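Local coordinates for protein listeriolysin O (Listeria monocytogenes, PDB 4CDB) that binds cholesterol-containing host membranes and, after a major conformational change, inserts into them as an oligomeric pore complex that causes cytolysis, at residues A75-N81 with V345-T351; L86-G90 with I255-Y260; F213-Y218 with L332-F338. All coordinates share one frame. Numbering follows the deposited sequence.

Interaction 1 of 3, residues A75-N81 with V345-T351. With NA (sodium ion), chain N.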
loop_
_atom_site.group_PDB
_atom_site.type_symbol
_atom_site.label_atom_id
_atom_site.label_comp_id
_atom_site.label_asym_id
_atom_site.label_seq_id
_atom_site.Cartn_x
_atom_site.Cartn_y
_atom_site.Cartn_z
ATOM N N ALA A 75 -12.301 -11.697 -0.206
ATOM C CA ALA A 75 -13.357 -12.316 -0.998
ATOM C C ALA A 75 -13.284 -11.835 -2.442
ATOM O O ALA A 75 -13.694 -12.539 -3.364
ATOM C CB ALA A 75 -14.719 -12.004 -0.399
ATOM N N ASP A 76 -12.758 -10.629 -2.631
ATOM C CA ASP A 76 -12.598 -10.058 -3.964
ATOM C C ASP A 76 -11.324 -10.560 -4.634
ATOM O O ASP A 76 -10.219 -10.278 -4.171
ATOM C CB ASP A 76 -12.563 -8.531 -3.893
ATOM C CG ASP A 76 -13.842 -7.945 -3.337
ATOM O OD1 ASP A 76 -14.933 -8.383 -3.761
ATOM O OD2 ASP A 76 -13.756 -7.047 -2.474
ATOM N N ILE A 77 -11.480 -11.294 -5.732
ATOM C CA ILE A 77 -10.332 -11.792 -6.481
ATOM C C ILE A 77 -9.852 -10.714 -7.444
ATOM O O ILE A 77 -10.654 -10.118 -8.163
ATOM C CB ILE A 77 -10.685 -13.050 -7.298
ATOM C CG1 ILE A 77 -11.598 -13.980 -6.494
ATOM C CG2 ILE A 77 -9.413 -13.761 -7.762
ATOM C CD1 ILE A 77 -10.973 -14.523 -5.232
ATOM N N GLN A 78 -8.545 -10.470 -7.456
ATOM C CA GLN A 78 -7.951 -9.473 -8.341
ATOM C C GLN A 78 -7.805 -10.003 -9.766
ATOM O O GLN A 78 -7.763 -11.214 -9.986
ATOM C CB GLN A 78 -6.592 -9.026 -7.797
ATOM C CG GLN A 78 -6.674 -8.369 -6.429
ATOM C CD GLN A 78 -7.599 -7.171 -6.426
ATOM O OE1 GLN A 78 -7.394 -6.218 -7.177
ATOM N NE2 GLN A 78 -8.637 -7.223 -5.598
ATOM N N VAL A 79 -7.726 -9.092 -10.731
ATOM C CA VAL A 79 -7.609 -9.473 -12.132
ATOM C C VAL A 79 -6.283 -9.008 -12.728
ATOM O O VAL A 79 -5.929 -7.833 -12.620
ATOM C CB VAL A 79 -8.757 -8.870 -12.974
ATOM C CG1 VAL A 79 -8.562 -9.204 -14.441
ATOM C CG2 VAL A 79 -10.109 -9.369 -12.487
ATOM N N VAL A 80 -5.548 -9.927 -13.348
ATOM C CA VAL A 80 -4.366 -9.547 -14.112
ATOM C C VAL A 80 -4.832 -8.975 -15.446
ATOM O O VAL A 80 -5.423 -9.685 -16.257
ATOM C CB VAL A 80 -3.426 -10.745 -14.342
ATOM C CG1 VAL A 80 -2.240 -10.337 -15.210
ATOM C CG2 VAL A 80 -2.948 -11.305 -13.011
ATOM N N ASN A 81 -4.569 -7.688 -15.659
ATOM C CA ASN A 81 -5.137 -6.947 -16.786
ATOM C C ASN A 81 -4.901 -7.572 -18.160
ATOM O O ASN A 81 -5.780 -7.540 -19.023
ATOM C CB ASN A 81 -4.644 -5.497 -16.776
ATOM C CG ASN A 81 -5.107 -4.720 -17.992
ATOM O OD1 ASN A 81 -4.334 -4.480 -18.920
ATOM N ND2 ASN A 81 -6.375 -4.325 -17.995
ATOM N N VAL A 345 -13.230 -2.153 -17.749
ATOM C CA VAL A 345 -12.766 -3.517 -17.957
ATOM C C VAL A 345 -12.936 -4.289 -16.655
ATOM O O VAL A 345 -13.090 -3.679 -15.596
ATOM C CB VAL A 345 -11.281 -3.534 -18.382
ATOM C CG1 VAL A 345 -11.086 -2.740 -19.664
ATOM C CG2 VAL A 345 -10.401 -2.982 -17.268
ATOM N N PRO A 346 -12.929 -5.633 -16.723
ATOM C CA PRO A 346 -12.963 -6.404 -15.474
ATOM C C PRO A 346 -11.751 -6.088 -14.593
ATOM O O PRO A 346 -10.610 -6.131 -15.067
ATOM C CB PRO A 346 -12.905 -7.857 -15.957
ATOM C CG PRO A 346 -13.469 -7.813 -17.347
ATOM C CD PRO A 346 -12.996 -6.505 -17.912
ATOM N N ILE A 347 -12.000 -5.761 -13.330
ATOM C CA ILE A 347 -10.923 -5.398 -12.415
ATOM C C ILE A 347 -10.997 -6.164 -11.096
ATOM O O ILE A 347 -10.047 -6.163 -10.313
ATOM C CB ILE A 347 -10.904 -3.879 -12.138
ATOM C CG1 ILE A 347 -12.289 -3.390 -11.710
ATOM C CG2 ILE A 347 -10.429 -3.117 -13.367
ATOM C CD1 ILE A 347 -12.365 -1.886 -11.502
ATOM N N ALA A 348 -12.130 -6.816 -10.858
ATOM C CA ALA A 348 -12.322 -7.633 -9.665
ATOM C C ALA A 348 -13.502 -8.573 -9.859
ATOM O O ALA A 348 -14.406 -8.286 -10.643
ATOM C CB ALA A 348 -12.550 -6.753 -8.449
ATOM N N TYR A 349 -13.492 -9.692 -9.144
ATOM C CA TYR A 349 -14.606 -10.628 -9.199
ATOM C C TYR A 349 -14.711 -11.506 -7.957
ATOM O O TYR A 349 -13.739 -11.680 -7.222
ATOM C CB TYR A 349 -14.540 -11.486 -10.468
ATOM C CG TYR A 349 -13.346 -12.414 -10.567
ATOM C CD1 TYR A 349 -12.123 -11.955 -11.035
ATOM C CD2 TYR A 349 -13.451 -13.757 -10.219
ATOM C CE1 TYR A 349 -11.029 -12.803 -11.140
ATOM C CE2 TYR A 349 -12.365 -14.613 -10.320
ATOM C CZ TYR A 349 -11.156 -14.129 -10.782
ATOM O OH TYR A 349 -10.070 -14.971 -10.886
ATOM N N THR A 350 -15.903 -12.046 -7.727
ATOM C CA THR A 350 -16.137 -12.939 -6.601
ATOM C C THR A 350 -16.444 -14.340 -7.115
ATOM O O THR A 350 -16.964 -14.501 -8.223
ATOM C CB THR A 350 -17.311 -12.452 -5.731
ATOM O OG1 THR A 350 -18.532 -12.577 -6.469
ATOM C CG2 THR A 350 -17.111 -10.996 -5.326
ATOM N N THR A 351 -16.127 -15.351 -6.314
ATOM C CA THR A 351 -16.381 -16.732 -6.702
ATOM C C THR A 351 -17.193 -17.477 -5.646
ATOM O O THR A 351 -17.016 -17.261 -4.446
ATOM C CB THR A 351 -15.069 -17.497 -6.961
ATOM O OG1 THR A 351 -14.172 -17.288 -5.864
ATOM C CG2 THR A 351 -14.414 -17.007 -8.238
HETATM NA NA NA N . -4.556 -5.534 -6.832
HETATM O O HOH W 1 -14.549 -15.058 -4.118
HETATM O O HOH W 2 -7.763 -13.571 -11.368
HETATM O O HOH W 3 -7.395 -6.146 -9.832
HETATM O O HOH W 4 -7.723 -5.529 -15.278
HETATM O O HOH W 5 -6.246 -4.432 -5.234
#
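Two backbone hydrogen bonds, I77 N to Y349 O (2.7 Å) and Y349 N to I77 O (3.0 Å), make these residues an antiparallel hydrogen-bonded pair. They join the short, weakly bonded strand 77-78 to strand 345-353, in the antiparallel sheet of this cholesterol-dependent cytolysin. A CA-H...O contact, A348 CA to I77 O at 3.3 Å, accompanies the pair. Beyond it, water links the segments: one molecule receives a hydrogen bond from V79 N (3.1 Å) and lies 2.7 Å from both I347 O and Q78 OE1, with more acceptors in reach than protons, and another joins Q78 O to Y349 OH, each at 2.7 Å. Q78 OE1 lies 2.9 Å from a sodium ion, which it binds with F183, Y265 and water; K214 donates a hydrogen bond to the same oxygen. Packing centres on the Y349 ring. I77 CB lies over its face, 3.7 Å from the centroid and 13° off the normal, a CH-pi contact, while at the ring edge V79 CG2 comes within 3.6 Å of Y349 CD1.

Interaction 2 of 3, residues L86-G90 with I255-Y260. With NA (sodium ion), chain M.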
loop_
_atom_site.group_PDB
_atom_site.type_symbol
_atom_site.label_atom_id
_atom_site.label_comp_id
_atom_site.label_asym_id
_atom_site.label_seq_id
_atom_site.Cartn_x
_atom_site.Cartn_y
_atom_site.Cartn_z
ATOM N N LEU A 86 -10.352 -13.300 -19.897
ATOM C CA LEU A 86 -10.668 -14.644 -19.425
ATOM C C LEU A 86 -11.653 -14.588 -18.258
ATOM O O LEU A 86 -12.288 -15.588 -17.913
ATOM C CB LEU A 86 -9.392 -15.382 -19.010
ATOM C CG LEU A 86 -8.290 -15.468 -20.069
ATOM C CD1 LEU A 86 -7.147 -16.337 -19.577
ATOM C CD2 LEU A 86 -8.839 -16.000 -21.383
ATOM N N THR A 87 -11.784 -13.406 -17.664
ATOM C CA THR A 87 -12.684 -13.206 -16.534
ATOM C C THR A 87 -14.054 -12.724 -17.002
ATOM O O THR A 87 -14.189 -11.611 -17.512
ATOM C CB THR A 87 -12.108 -12.179 -15.546
ATOM O OG1 THR A 87 -10.886 -12.682 -14.990
ATOM C CG2 THR A 87 -13.097 -11.900 -14.429
ATOM N N TYR A 88 -15.065 -13.568 -16.819
ATOM C CA TYR A 88 -16.435 -13.238 -17.193
ATOM C C TYR A 88 -17.427 -13.931 -16.260
ATOM O O TYR A 88 -17.144 -15.015 -15.747
ATOM C CB TYR A 88 -16.702 -13.615 -18.654
ATOM C CG TYR A 88 -16.579 -15.091 -18.953
ATOM C CD1 TYR A 88 -15.351 -15.655 -19.270
ATOM C CD2 TYR A 88 -17.695 -15.918 -18.929
ATOM C CE1 TYR A 88 -15.235 -17.001 -19.547
ATOM C CE2 TYR A 88 -17.589 -17.265 -19.204
ATOM C CZ TYR A 88 -16.357 -17.802 -19.513
ATOM O OH TYR A 88 -16.250 -19.146 -19.788
ATOM N N PRO A 89 -18.592 -13.297 -16.031
ATOM C CA PRO A 89 -19.609 -13.824 -15.113
ATOM C C PRO A 89 -20.112 -15.201 -15.532
ATOM O O PRO A 89 -20.397 -15.413 -16.712
ATOM C CB PRO A 89 -20.754 -12.811 -15.240
ATOM C CG PRO A 89 -20.116 -11.568 -15.731
ATOM C CD PRO A 89 -19.004 -12.015 -16.627
ATOM N N GLY A 90 -20.218 -16.117 -14.572
ATOM C CA GLY A 90 -20.759 -17.440 -14.831
ATOM C C GLY A 90 -19.721 -18.486 -15.196
ATOM O O GLY A 90 -20.035 -19.672 -15.302
ATOM N N ILE A 255 -17.710 -17.998 -11.170
ATOM C CA ILE A 255 -17.614 -16.561 -10.966
ATOM C C ILE A 255 -19.022 -15.989 -10.798
ATOM O O ILE A 255 -19.788 -15.899 -11.759
ATOM C CB ILE A 255 -16.867 -15.878 -12.127
ATOM C CG1 ILE A 255 -15.466 -16.481 -12.280
ATOM C CG2 ILE A 255 -16.780 -14.379 -11.905
ATOM C CD1 ILE A 255 -14.622 -15.832 -13.361
ATOM N N SER A 256 -19.358 -15.617 -9.565
ATOM C CA SER A 256 -20.706 -15.170 -9.227
ATOM C C SER A 256 -20.958 -13.700 -9.561
ATOM O O SER A 256 -22.099 -13.293 -9.763
ATOM C CB SER A 256 -20.996 -15.434 -7.747
ATOM O OG SER A 256 -19.977 -14.891 -6.923
ATOM N N SER A 257 -19.891 -12.908 -9.623
ATOM C CA SER A 257 -20.016 -11.480 -9.897
ATOM C C SER A 257 -18.704 -10.891 -10.396
ATOM O O SER A 257 -17.635 -11.260 -9.916
ATOM C CB SER A 257 -20.469 -10.737 -8.639
ATOM O OG SER A 257 -20.616 -9.352 -8.892
ATOM N N VAL A 258 -18.791 -9.978 -11.360
ATOM C CA VAL A 258 -17.611 -9.312 -11.901
ATOM C C VAL A 258 -17.764 -7.798 -11.825
ATOM O O VAL A 258 -18.779 -7.245 -12.258
ATOM C CB VAL A 258 -17.353 -9.703 -13.375
ATOM C CG1 VAL A 258 -16.159 -8.931 -13.933
ATOM C CG2 VAL A 258 -17.129 -11.202 -13.509
ATOM N N ALA A 259 -16.758 -7.130 -11.268
ATOM C CA ALA A 259 -16.748 -5.672 -11.208
ATOM C C ALA A 259 -16.046 -5.089 -12.434
ATOM O O ALA A 259 -14.914 -5.464 -12.754
ATOM C CB ALA A 259 -16.073 -5.190 -9.929
ATOM N N TYR A 260 -16.728 -4.182 -13.127
ATOM C CA TYR A 260 -16.173 -3.545 -14.317
ATOM C C TYR A 260 -15.873 -2.080 -14.036
ATOM O O TYR A 260 -16.619 -1.413 -13.321
ATOM C CB TYR A 260 -17.153 -3.643 -15.491
ATOM C CG TYR A 260 -17.434 -5.053 -15.967
ATOM C CD1 TYR A 260 -18.378 -5.846 -15.329
ATOM C CD2 TYR A 260 -16.775 -5.579 -17.070
ATOM C CE1 TYR A 260 -18.647 -7.129 -15.765
ATOM C CE2 TYR A 260 -17.037 -6.863 -17.516
ATOM C CZ TYR A 260 -17.975 -7.634 -16.858
ATOM O OH TYR A 260 -18.244 -8.911 -17.293
HETATM NA NA NA M . -18.066 -20.930 -20.097
HETATM O O HOH W 6 -16.303 -10.100 -19.001
HETATM O O HOH W 7 -16.917 -22.711 -18.025
#
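This is a buried loop-on-strand contact: residues 86-90, in the loop between strands 77-78 and 92-94, lie against strand 252-260, and all seven touching residues are buried. The direct polar link is a single backbone hydrogen bond, G90 N to I255 O, 2.9 Å long with an N-H...O angle of 160°. It falls where the two backbones come closest, the CA atoms of G90 and I255 being 5.1 Å apart. G90 has phi/psi of 92/-8°, at which a CB would be jammed against the carbonyl oxygen of P89, so the absence of a side chain suits this conformation. I255 also pairs with A91 through the backbone, so the G90 bond sits where strand 92-94 joins 252-260 in the antiparallel sheet of this cholesterol-dependent cytolysin. The CA-to-CB bonds of I255 and V258 point toward the loop. I255 CD1 comes within 3.6 Å of Y88 O, and V258 CG2 lies 3.7 Å from P89 CD and 4.2 Å from T87 CG2. P89 CD also approaches Y260 OH at 3.3 Å. That hydroxyl donates to a water at 2.8 Å, which in turn donates to T87 O at 3.0 Å, giving a second, solvent-mediated link between the segments. P89 continues its packing on V220 and V222 of strand 207-222 and on V140 of helix 137-152. The CA-to-CB bond of Y88 points away from the strand, and its OH binds a sodium ion at 2.6 Å, together with A135 and a water.

Interaction 3 of 3, residues F213-Y218 with L332-F338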
loop_
_atom_site.group_PDB
_atom_site.type_symbol
_atom_site.label_atom_id
_atom_site.label_comp_id
_atom_site.label_asym_id
_atom_site.label_seq_id
_atom_site.Cartn_x
_atom_site.Cartn_y
_atom_site.Cartn_z
ATOM N N PHE A 213 -6.313 1.915 -6.648
ATOM C CA PHE A 213 -7.487 2.781 -6.731
ATOM C C PHE A 213 -8.478 2.264 -7.777
ATOM O O PHE A 213 -8.253 2.396 -8.981
ATOM C CB PHE A 213 -7.058 4.219 -7.047
ATOM C CG PHE A 213 -8.186 5.215 -7.025
ATOM C CD1 PHE A 213 -8.793 5.573 -5.830
ATOM C CD2 PHE A 213 -8.626 5.810 -8.198
ATOM C CE1 PHE A 213 -9.828 6.496 -5.807
ATOM C CE2 PHE A 213 -9.659 6.735 -8.182
ATOM C CZ PHE A 213 -10.261 7.078 -6.986
ATOM N N LYS A 214 -9.572 1.668 -7.312
ATOM C CA LYS A 214 -10.581 1.124 -8.215
ATOM C C LYS A 214 -11.795 2.036 -8.336
ATOM O O LYS A 214 -12.366 2.467 -7.332
ATOM C CB LYS A 214 -11.034 -0.269 -7.763
ATOM C CG LYS A 214 -9.989 -1.368 -7.892
ATOM C CD LYS A 214 -10.615 -2.742 -7.658
ATOM C CE LYS A 214 -9.589 -3.860 -7.770
ATOM N NZ LYS A 214 -8.573 -3.797 -6.683
ATOM N N GLN A 215 -12.180 2.321 -9.575
ATOM C CA GLN A 215 -13.431 3.010 -9.859
ATOM C C GLN A 215 -14.379 2.052 -10.578
ATOM O O GLN A 215 -14.244 1.806 -11.778
ATOM C CB GLN A 215 -13.176 4.270 -10.691
ATOM C CG GLN A 215 -12.449 5.369 -9.925
ATOM C CD GLN A 215 -11.858 6.429 -10.833
ATOM O OE1 GLN A 215 -11.388 6.130 -11.929
ATOM N NE2 GLN A 215 -11.881 7.678 -10.378
ATOM N N ILE A 216 -15.326 1.499 -9.828
ATOM C CA ILE A 216 -16.239 0.497 -10.364
ATOM C C ILE A 216 -17.515 1.145 -10.895
ATOM O O ILE A 216 -18.258 1.779 -10.147
ATOM C CB ILE A 216 -16.603 -0.552 -9.295
ATOM C CG1 ILE A 216 -15.333 -1.145 -8.683
ATOM C CG2 ILE A 216 -17.494 -1.639 -9.888
ATOM C CD1 ILE A 216 -15.580 -1.992 -7.450
ATOM N N TYR A 217 -17.765 0.974 -12.190
ATOM C CA TYR A 217 -18.923 1.577 -12.836
ATOM C C TYR A 217 -20.174 0.721 -12.661
ATOM O O TYR A 217 -21.279 1.244 -12.504
ATOM C CB TYR A 217 -18.642 1.803 -14.322
ATOM C CG TYR A 217 -17.449 2.693 -14.586
ATOM C CD1 TYR A 217 -17.122 3.724 -13.716
ATOM C CD2 TYR A 217 -16.645 2.496 -15.702
ATOM C CE1 TYR A 217 -16.032 4.540 -13.952
ATOM C CE2 TYR A 217 -15.551 3.309 -15.946
ATOM C CZ TYR A 217 -15.249 4.328 -15.067
ATOM O OH TYR A 217 -14.161 5.136 -15.305
ATOM N N TYR A 218 -19.992 -0.596 -12.692
ATOM C CA TYR A 218 -21.102 -1.523 -12.515
ATOM C C TYR A 218 -20.626 -2.938 -12.205
ATOM O O TYR A 218 -19.481 -3.299 -12.490
ATOM C CB TYR A 218 -22.014 -1.531 -13.748
ATOM C CG TYR A 218 -21.306 -1.843 -15.049
ATOM C CD1 TYR A 218 -21.186 -3.151 -15.501
ATOM C CD2 TYR A 218 -20.767 -0.830 -15.830
ATOM C CE1 TYR A 218 -20.544 -3.441 -16.690
ATOM C CE2 TYR A 218 -20.123 -1.109 -17.020
ATOM C CZ TYR A 218 -20.014 -2.415 -17.446
ATOM O OH TYR A 218 -19.374 -2.695 -18.630
ATOM N N LEU A 332 -6.191 11.046 -10.631
ATOM C CA LEU A 332 -7.240 10.542 -9.751
ATOM C C LEU A 332 -8.571 11.251 -9.992
ATOM O O LEU A 332 -9.630 10.748 -9.615
ATOM C CB LEU A 332 -6.827 10.686 -8.281
ATOM C CG LEU A 332 -5.764 9.741 -7.701
ATOM C CD1 LEU A 332 -6.120 8.289 -7.978
ATOM C CD2 LEU A 332 -4.364 10.060 -8.211
ATOM N N LYS A 333 -8.510 12.420 -10.621
ATOM C CA LYS A 333 -9.704 13.201 -10.928
ATOM C C LYS A 333 -10.564 12.522 -11.993
ATOM O O LYS A 333 -11.769 12.347 -11.813
ATOM C CB LYS A 333 -9.307 14.600 -11.406
ATOM C CG LYS A 333 -10.474 15.492 -11.787
ATOM C CD LYS A 333 -10.019 16.623 -12.698
ATOM C CE LYS A 333 -8.853 17.392 -12.095
ATOM N NZ LYS A 333 -8.341 18.444 -13.019
ATOM N N LYS A 334 -9.931 12.138 -13.098
ATOM C CA LYS A 334 -10.627 11.552 -14.242
ATOM C C LYS A 334 -11.180 10.153 -13.957
ATOM O O LYS A 334 -10.558 9.360 -13.250
ATOM C CB LYS A 334 -9.689 11.512 -15.456
ATOM C CG LYS A 334 -10.284 10.893 -16.716
ATOM C CD LYS A 334 -9.282 10.896 -17.868
ATOM C CE LYS A 334 -8.056 10.048 -17.557
ATOM N NZ LYS A 334 -8.377 8.595 -17.463
ATOM N N GLY A 335 -12.357 9.859 -14.501
ATOM C CA GLY A 335 -12.915 8.522 -14.425
ATOM C C GLY A 335 -13.860 8.289 -13.262
ATOM O O GLY A 335 -14.323 7.169 -13.051
ATOM N N ALA A 336 -14.153 9.345 -12.510
ATOM C CA ALA A 336 -15.042 9.238 -11.357
ATOM C C ALA A 336 -16.483 8.966 -11.775
ATOM O O ALA A 336 -17.282 8.458 -10.988
ATOM C CB ALA A 336 -14.966 10.497 -10.510
ATOM N N THR A 337 -16.809 9.310 -13.018
ATOM C CA THR A 337 -18.154 9.101 -13.545
ATOM C C THR A 337 -18.151 8.249 -14.819
ATOM O O THR A 337 -17.451 8.553 -15.785
ATOM C CB THR A 337 -18.872 10.444 -13.806
ATOM O OG1 THR A 337 -19.139 11.094 -12.557
ATOM C CG2 THR A 337 -20.183 10.220 -14.541
ATOM N N PHE A 338 -18.940 7.180 -14.802
ATOM C CA PHE A 338 -19.062 6.275 -15.941
ATOM C C PHE A 338 -19.701 6.949 -17.154
ATOM O O PHE A 338 -20.671 7.696 -17.023
ATOM C CB PHE A 338 -19.874 5.042 -15.531
ATOM C CG PHE A 338 -20.318 4.183 -16.685
ATOM C CD1 PHE A 338 -19.394 3.515 -17.475
ATOM C CD2 PHE A 338 -21.666 4.019 -16.959
ATOM C CE1 PHE A 338 -19.809 2.718 -18.528
ATOM C CE2 PHE A 338 -22.088 3.222 -18.009
ATOM C CZ PHE A 338 -21.157 2.571 -18.794
#
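An aromatic cluster of Y217, Y218 and F338 marks one end of this contact, in which residues 332-338, in the loop before strand 345-353, pack on residues 213-218 of strand 207-222 in the antiparallel sheet. Successive residues Y217 and Y218 both face Y260 of the neighbouring strand, a classic beta bulge. F338 meets both rings: Y218 turns its edge toward the F338 face (centroids 5.7 Å apart, planes at 70°), whereas Y217 and F338 meet obliquely at 37°, with Y217 CD2 3.4 Å from F338 CD1. Earlier in the loop, K333 to A336 form a type II beta turn. G335, at phi/psi 94/5°, leaves no room for a side chain: an ideal CB would clash with Q215 OE1 at 2.8 Å. The Y217 OH lies 3.0 Å from G335 O, placed to hydrogen-bond, though this is not settled because the one proton has another acceptor within reach. The Q215 side chain meets the turn, its NE2 3.6 Å from K334 O, while its OE1 accepts a hydrogen bond from R262. At the far end the contact is apolar: L332 CD1 sits over the face of the F213 ring, a CH-pi contact 3.9 Å from the centroid and 25° off the normal, and 3.5 Å from F213 CD2.

In the fold
All three contacts reach the same antiparallel sheet, two of them through loops packed on its strands. The centres of interactions 1 and 2 are about 7 Å apart; the centre of interaction 3 lies about 16 Å from that of interaction 1 and 18 Å from that of interaction 2. Strand 252-260 runs between 345-353 and 207-222: A348 O meets A259 N at 2.7 Å on one flank, and Y260 O meets Y217 N at 2.9 Å on the other. Q78 OE1 to K214 NZ, 2.7 Å, joins interaction 1 to interaction 3. In sequence the segments run 75-81, 86-90, 213-218, 255-260, 332-338, 345-351. Interaction 1 therefore spans both others, which cross, so the sheet brings together distant parts of the cytolysin family region.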